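Local coordinates for protein group II chitinase (Ostrinia furnacalis, PDB 6JAW) that probably hydrolyses internal glycosidic bonds of chitin, the chain being one glycosyl hydrolase family 18 catalytic domain of a much longer chitin-binding protein, at residues Thr14-Tyr19 and Met344-Asp349. Numbering follows the deposited sequence.
With BBO (2-[3-(morpholin-4-yl)propyl]-1H-benzo[de]isoquinoline-1,3(2H)-dione), chain B.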
loop_
_atom_site.group_PDB
_atom_site.type_symbol
_atom_site.label_atom_id
_atom_site.label_comp_id
_atom_site.label_asym_id
_atom_site.label_seq_id
_atom_site.Cartn_x
_atom_site.Cartn_y
_atom_site.Cartn_z
ATOM N N THR A 14 -9.121 -2.736 -4.115
ATOM C CA THR A 14 -9.403 -3.805 -3.169
ATOM C C THR A 14 -10.798 -4.348 -3.436
ATOM O O THR A 14 -11.759 -3.580 -3.547
ATOM C CB THR A 14 -9.260 -3.315 -1.724
ATOM O OG1 THR A 14 -10.296 -2.372 -1.426
ATOM C CG2 THR A 14 -7.891 -2.636 -1.529
ATOM N N ASN A 15 -10.914 -5.671 -3.558
ATOM C CA ASN A 15 -12.219 -6.224 -3.892
ATOM C C ASN A 15 -13.177 -6.195 -2.709
ATOM O O ASN A 15 -14.395 -6.263 -2.912
ATOM C CB ASN A 15 -12.086 -7.647 -4.445
ATOM C CG ASN A 15 -11.327 -8.573 -3.522
ATOM O OD1 ASN A 15 -10.942 -8.198 -2.413
ATOM N ND2 ASN A 15 -11.118 -9.807 -3.975
ATOM N N TRP A 16 -12.675 -6.040 -1.486
ATOM C CA TRP A 16 -13.596 -6.052 -0.360
ATOM C C TRP A 16 -14.264 -4.704 -0.114
ATOM O O TRP A 16 -15.218 -4.645 0.667
ATOM C CB TRP A 16 -12.885 -6.546 0.907
ATOM C CG TRP A 16 -11.748 -5.704 1.400
ATOM C CD1 TRP A 16 -11.809 -4.705 2.327
ATOM C CD2 TRP A 16 -10.371 -5.813 1.018
ATOM N NE1 TRP A 16 -10.557 -4.175 2.539
ATOM C CE2 TRP A 16 -9.658 -4.836 1.746
ATOM C CE3 TRP A 16 -9.675 -6.633 0.125
ATOM C CZ2 TRP A 16 -8.282 -4.660 1.610
ATOM C CZ3 TRP A 16 -8.307 -6.457 -0.012
ATOM C CH2 TRP A 16 -7.625 -5.477 0.728
ATOM N N SER A 17 -13.824 -3.631 -0.778
ATOM C CA SER A 17 -14.501 -2.347 -0.629
ATOM C C SER A 17 -15.895 -2.347 -1.243
ATOM O O SER A 17 -16.660 -1.405 -1.015
ATOM C CB SER A 17 -13.663 -1.232 -1.250
ATOM O OG SER A 17 -13.412 -1.482 -2.622
ATOM N N TRP A 18 -16.231 -3.377 -2.017
ATOM C CA TRP A 18 -17.599 -3.570 -2.482
ATOM C C TRP A 18 -18.564 -3.786 -1.324
ATOM O O TRP A 18 -19.731 -3.390 -1.407
ATOM C CB TRP A 18 -17.626 -4.764 -3.432
ATOM C CG TRP A 18 -18.869 -4.943 -4.216
ATOM C CD1 TRP A 18 -19.667 -3.966 -4.736
ATOM C CD2 TRP A 18 -19.442 -6.191 -4.617
ATOM N NE1 TRP A 18 -20.714 -4.533 -5.419
ATOM C CE2 TRP A 18 -20.598 -5.898 -5.364
ATOM C CE3 TRP A 18 -19.089 -7.531 -4.412
ATOM C CZ2 TRP A 18 -21.407 -6.894 -5.906
ATOM C CZ3 TRP A 18 -19.893 -8.521 -4.951
ATOM C CH2 TRP A 18 -21.039 -8.197 -5.690
ATOM N N TYR A 19 -18.097 -4.403 -0.238
ATOM C CA TYR A 19 -18.946 -4.772 0.897
ATOM C C TYR A 19 -18.942 -3.669 1.952
ATOM O O TYR A 19 -18.516 -3.847 3.088
ATOM C CB TYR A 19 -18.484 -6.093 1.497
ATOM C CG TYR A 19 -18.398 -7.216 0.501
ATOM C CD1 TYR A 19 -19.527 -7.939 0.145
ATOM C CD2 TYR A 19 -17.186 -7.556 -0.085
ATOM C CE1 TYR A 19 -19.452 -8.979 -0.766
ATOM C CE2 TYR A 19 -17.097 -8.595 -1.000
ATOM C CZ TYR A 19 -18.234 -9.303 -1.337
ATOM O OH TYR A 19 -18.164 -10.331 -2.242
ATOM N N MET A 344 2.543 5.432 -5.226
ATOM C CA MET A 344 1.589 4.351 -5.066
ATOM C C MET A 344 0.611 4.777 -3.986
ATOM O O MET A 344 0.996 5.464 -3.034
ATOM C CB MET A 344 2.294 3.037 -4.689
ATOM C CG MET A 344 1.348 1.888 -4.362
ATOM S SD MET A 344 0.962 1.751 -2.600
ATOM C CE MET A 344 2.470 0.994 -1.982
ATOM N N ILE A 345 -0.655 4.404 -4.135
ATOM C CA ILE A 345 -1.656 4.760 -3.143
ATOM C C ILE A 345 -2.361 3.508 -2.658
ATOM O O ILE A 345 -2.670 2.601 -3.439
ATOM C CB ILE A 345 -2.668 5.790 -3.676
ATOM C CG1 ILE A 345 -3.451 5.226 -4.859
ATOM C CG2 ILE A 345 -1.943 7.069 -4.042
ATOM C CD1 ILE A 345 -4.951 5.373 -4.690
ATOM N N TRP A 346 -2.570 3.455 -1.349
ATOM C CA TRP A 346 -3.439 2.489 -0.701
ATOM C C TRP A 346 -4.531 3.295 -0.014
ATOM O O TRP A 346 -4.257 3.966 0.985
ATOM C CB TRP A 346 -2.681 1.637 0.320
ATOM C CG TRP A 346 -3.581 0.611 0.890
ATOM C CD1 TRP A 346 -4.473 0.774 1.915
ATOM C CD2 TRP A 346 -3.748 -0.726 0.421
ATOM N NE1 TRP A 346 -5.171 -0.390 2.120
ATOM C CE2 TRP A 346 -4.742 -1.329 1.218
ATOM C CE3 TRP A 346 -3.146 -1.478 -0.591
ATOM C CZ2 TRP A 346 -5.146 -2.648 1.036
ATOM C CZ3 TRP A 346 -3.552 -2.788 -0.773
ATOM C CH2 TRP A 346 -4.539 -3.359 0.039
ATOM N N ALA A 347 -5.756 3.263 -0.538
ATOM C CA ALA A 347 -6.147 2.558 -1.751
ATOM C C ALA A 347 -7.228 3.406 -2.427
ATOM O O ALA A 347 -7.710 4.372 -1.834
ATOM C CB ALA A 347 -6.673 1.155 -1.429
ATOM N N LEU A 348 -7.608 3.038 -3.654
ATOM C CA LEU A 348 -8.547 3.852 -4.426
ATOM C C LEU A 348 -9.814 4.152 -3.635
ATOM O O LEU A 348 -10.305 5.288 -3.627
ATOM C CB LEU A 348 -8.903 3.136 -5.731
ATOM C CG LEU A 348 -7.879 3.216 -6.865
ATOM C CD1 LEU A 348 -8.141 2.161 -7.927
ATOM C CD2 LEU A 348 -7.884 4.612 -7.483
ATOM N N ASP A 349 -10.342 3.146 -2.948
ATOM C CA ASP A 349 -11.646 3.216 -2.306
ATOM C C ASP A 349 -11.633 3.986 -0.999
ATOM O O ASP A 349 -12.691 4.135 -0.380
ATOM C CB ASP A 349 -12.145 1.802 -2.034
ATOM C CG ASP A 349 -11.075 0.941 -1.391
ATOM O OD1 ASP A 349 -10.234 0.370 -2.129
ATOM O OD2 ASP A 349 -11.044 0.874 -0.146
HETATM C C10 BBO B . 2.699 -3.991 12.491
HETATM C C13 BBO B . -0.803 -2.762 9.167
HETATM C C15 BBO B . -1.927 -3.396 7.011
HETATM C C17 BBO B . -3.154 -0.856 4.669
HETATM C C01 BBO B . 3.083 -4.559 13.701
HETATM C C02 BBO B . 2.129 -5.130 14.553
HETATM C C03 BBO B . 0.783 -5.133 14.190
HETATM C C04 BBO B . -0.207 -5.693 15.013
HETATM C C05 BBO B . -1.546 -5.665 14.595
HETATM C C06 BBO B . -1.916 -5.102 13.394
HETATM C C07 BBO B . -0.951 -4.560 12.601
HETATM C C08 BBO B . 0.402 -4.568 12.985
HETATM C C09 BBO B . 1.371 -3.997 12.141
HETATM C C11 BBO B . 0.955 -3.377 10.812
HETATM C C12 BBO B . -1.365 -3.940 11.279
HETATM C C14 BBO B . -0.726 -3.658 7.931
HETATM C C16 BBO B . -2.126 -1.861 5.209
HETATM C C18 BBO B . -4.524 -1.669 6.414
HETATM C C19 BBO B . -3.306 -1.463 7.303
HETATM N N01 BBO B . -0.399 -3.374 10.421
HETATM N N02 BBO B . -2.097 -1.988 6.668
HETATM O O01 BBO B . 1.919 -2.818 9.978
HETATM O O02 BBO B . -2.711 -3.942 10.917
HETATM O O03 BBO B . -4.424 -0.881 5.268
HETATM O O HOH W 1 -9.949 -0.937 1.183
HETATM O O HOH W 2 -10.571 -0.264 -4.463
#
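Thr-14 and Asp-349 both turn their side chains in between backbone N and carbonyl carbon (chi1 68° for Thr-14), and this sets hydroxyl against carboxylate. The OG1 hydroxyl of Thr-14 donates to OD1 of Asp-349 at 2.8 Å, reaching it from above the carboxylate plane, 53° out of it. Two waters attend the link: one donates to Thr-14 OG1, the other accepts from Thr-14 N. Both also sit close to the carboxylate oxygens, at spacings short enough to leave those legs doubtful. Ser-17 packs by van der Waals contact, its CB 3.4 Å from CG of Asp-349, while its OG turns back to Thr-14 O (2.8 Å) and ties down the start of the 3-10 turn. The salt bridge of OD2 to Arg-20 and the Thr-14 hydroxyl would probably favour the ionised form of the buried carboxylate.

The other half of the contact is apolar. In Trp-346, CG lies anti to the backbone N (chi1 -176°), and the six-membered end of the indole extends to Thr-14 CG2, 3.8 Å from CZ2. The benzo edge of Trp-16 meets that of Trp-346, again with 3.8 Å between the two CZ2 atoms. A cis peptide joins Trp-346 to Ala-347, whose CB sits over one face of the indole; the morpholine of the bound BBO lies over the opposite face, C17 3.3 Å from NE1 of Trp-346.

Trp-346 thus lines the ligand pocket at the C-terminal end of the TIM barrel, where parallel strands 8-14 and 342-346 are neighbours and Tyr-12 meets its ring, while helix 363-373 packs against Ile-345 and Leu-348.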